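Local coordinates for hypothetical protein XAC2396 (Xanthomonas axonopodis pv. citri, PDB 2G3W) that is of unknown function but has a compact fold built around a variation of the PD-(D/E)XK nuclease motif, at residues P78-L84 with S99-I105. Residues are numbered along the deposited sequence; the frame is centred on the assembly and turned at random.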
loop_
_atom_site.group_PDB
_atom_site.type_symbol
_atom_site.label_atom_id
_atom_site.label_comp_id
_atom_site.label_asym_id
_atom_site.label_seq_id
_atom_site.Cartn_x
_atom_site.Cartn_y
_atom_site.Cartn_z
ATOM N N PRO A 78 8.131 11.872 20.822
ATOM C CA PRO A 78 7.889 11.763 19.388
ATOM C C PRO A 78 6.547 11.137 19.012
ATOM O O PRO A 78 6.220 10.016 19.462
ATOM C CB PRO A 78 9.060 10.893 18.908
ATOM C CG PRO A 78 10.117 11.114 19.899
ATOM C CD PRO A 78 9.366 11.157 21.194
ATOM N N ASP A 79 5.780 11.868 18.203
ATOM C CA ASP A 79 4.570 11.341 17.550
ATOM C C ASP A 79 4.901 10.653 16.236
ATOM O O ASP A 79 4.281 9.646 15.853
ATOM C CB ASP A 79 3.549 12.465 17.288
ATOM C CG ASP A 79 2.562 12.617 18.394
ATOM O OD1 ASP A 79 2.313 11.608 19.099
ATOM O OD2 ASP A 79 2.029 13.748 18.584
ATOM N N LEU A 80 5.885 11.201 15.541
ATOM C CA LEU A 80 6.267 10.708 14.242
ATOM C C LEU A 80 7.769 10.847 14.126
ATOM O O LEU A 80 8.312 11.916 14.397
ATOM C CB LEU A 80 5.596 11.523 13.130
ATOM C CG LEU A 80 5.831 11.049 11.678
ATOM C CD1 LEU A 80 5.105 9.752 11.386
ATOM C CD2 LEU A 80 5.377 12.157 10.722
ATOM N N TRP A 81 8.413 9.767 13.706
ATOM C CA TRP A 81 9.862 9.661 13.635
ATOM C C TRP A 81 10.181 9.127 12.269
ATOM O O TRP A 81 9.784 8.018 11.942
ATOM C CB TRP A 81 10.335 8.669 14.697
ATOM C CG TRP A 81 11.798 8.325 14.745
ATOM C CD1 TRP A 81 12.528 7.645 13.808
ATOM C CD2 TRP A 81 12.681 8.579 15.831
ATOM N NE1 TRP A 81 13.830 7.488 14.229
ATOM C CE2 TRP A 81 13.947 8.053 15.474
ATOM C CE3 TRP A 81 12.530 9.214 17.077
ATOM C CZ2 TRP A 81 15.063 8.144 16.314
ATOM C CZ3 TRP A 81 13.642 9.307 17.918
ATOM C CH2 TRP A 81 14.900 8.777 17.525
ATOM N N ILE A 82 10.874 9.934 11.456
ATOM C CA ILE A 82 11.187 9.560 10.063
ATOM C C ILE A 82 12.694 9.395 9.821
ATOM O O ILE A 82 13.456 10.337 10.063
ATOM C CB ILE A 82 10.605 10.617 9.049
ATOM C CG1 ILE A 82 9.104 10.913 9.307
ATOM C CG2 ILE A 82 10.863 10.141 7.594
ATOM C CD1 ILE A 82 8.517 12.112 8.549
ATOM N N ASP A 83 13.129 8.208 9.373
ATOM C CA ASP A 83 14.530 7.936 9.050
ATOM C C ASP A 83 14.672 7.621 7.562
ATOM O O ASP A 83 13.864 6.851 7.001
ATOM C CB ASP A 83 15.108 6.746 9.858
ATOM C CG ASP A 83 15.593 7.144 11.259
ATOM O OD1 ASP A 83 15.992 8.287 11.476
ATOM O OD2 ASP A 83 15.528 6.319 12.169
ATOM N N LEU A 84 15.664 8.229 6.913
ATOM C CA LEU A 84 15.823 8.043 5.481
ATOM C C LEU A 84 16.820 6.941 5.289
ATOM O O LEU A 84 17.678 6.702 6.157
ATOM C CB LEU A 84 16.283 9.313 4.743
ATOM C CG LEU A 84 15.519 10.593 5.165
ATOM C CD1 LEU A 84 16.231 11.818 4.620
ATOM C CD2 LEU A 84 14.071 10.543 4.732
ATOM N N SER A 99 8.595 6.071 19.327
ATOM C CA SER A 99 7.667 7.010 18.698
ATOM C C SER A 99 6.345 6.319 18.406
ATOM O O SER A 99 6.300 5.097 18.228
ATOM C CB SER A 99 8.328 7.625 17.425
ATOM O OG SER A 99 7.420 8.315 16.559
ATOM N N ARG A 100 5.273 7.106 18.376
ATOM C CA ARG A 100 3.922 6.615 18.107
ATOM C C ARG A 100 3.867 5.945 16.728
ATOM O O ARG A 100 3.301 4.860 16.578
ATOM C CB ARG A 100 2.918 7.775 18.193
ATOM C CG ARG A 100 1.425 7.401 18.324
ATOM C CD ARG A 100 0.474 8.631 18.025
ATOM N NE ARG A 100 0.936 9.383 16.840
ATOM C CZ ARG A 100 0.898 8.937 15.576
ATOM N NH1 ARG A 100 0.359 7.744 15.304
ATOM N NH2 ARG A 100 1.389 9.690 14.583
ATOM N N GLU A 101 4.454 6.612 15.741
ATOM C CA GLU A 101 4.609 6.072 14.400
ATOM C C GLU A 101 6.063 6.263 13.979
ATOM O O GLU A 101 6.631 7.320 14.208
ATOM C CB GLU A 101 3.680 6.776 13.392
ATOM C CG GLU A 101 3.774 6.140 11.946
ATOM C CD GLU A 101 2.851 6.805 10.886
ATOM O OE1 GLU A 101 1.699 7.160 11.189
ATOM O OE2 GLU A 101 3.278 6.944 9.722
ATOM N N ALA A 102 6.658 5.217 13.392
ATOM C CA ALA A 102 7.999 5.289 12.843
ATOM C C ALA A 102 7.861 5.118 11.355
ATOM O O ALA A 102 6.986 4.355 10.900
ATOM C CB ALA A 102 8.888 4.190 13.434
ATOM N N VAL A 103 8.688 5.833 10.599
ATOM C CA VAL A 103 8.706 5.735 9.129
ATOM C C VAL A 103 10.140 5.533 8.650
ATOM O O VAL A 103 11.054 6.246 9.078
ATOM C CB VAL A 103 8.126 7.038 8.485
ATOM C CG1 VAL A 103 7.965 6.925 6.930
ATOM C CG2 VAL A 103 6.766 7.427 9.169
ATOM N N VAL A 104 10.333 4.569 7.759
ATOM C CA VAL A 104 11.567 4.414 7.033
ATOM C C VAL A 104 11.260 4.766 5.575
ATOM O O VAL A 104 10.320 4.238 4.998
ATOM C CB VAL A 104 12.041 2.945 7.131
ATOM C CG1 VAL A 104 13.280 2.676 6.212
ATOM C CG2 VAL A 104 12.351 2.625 8.532
ATOM N N ILE A 105 12.064 5.651 4.979
ATOM C CA ILE A 105 11.898 6.044 3.566
ATOM C C ILE A 105 13.158 5.611 2.817
ATOM O O ILE A 105 14.199 6.226 2.958
ATOM C CB ILE A 105 11.684 7.561 3.458
ATOM C CG1 ILE A 105 10.398 7.943 4.203
ATOM C CG2 ILE A 105 11.621 8.046 1.947
ATOM C CD1 ILE A 105 10.069 9.456 4.165
#
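A beta-alpha-beta crossover typically lays two strands parallel, as here. Before the ladder proper, P78 O accepts R100 N (3.2 Å). D79 and L80 form a classic beta bulge opposite R71; D79 O opens the alternating parallel ladder with E101 N (3.0 Å), while OD1 forms a long salt bridge, with only a weak hydrogen bond in it, to R100 NE (3.5 Å). L80 CD1 meets V103 CG2 (3.6 Å). W81 reaches to both sides of its partner A102, its N donating to E101 O (3.1 Å) and its O accepting V103 N (2.8 Å). I82 CG2 meets I105 CD1 (3.6 Å) on the L80 face. D83 repeats this ladder, its N donating to V103 O (2.9 Å) and its O accepting I105 N (3.0 Å); W81 NE1 donates a hydrogen bond to D83 OD2 (2.9 Å), which also salt-bridges R91. Crossover helix 89-98 packs on the W81 face, helix 37-49 meets L84 and I105 on the other, and strands 69-72 and 129-133 flank the pair.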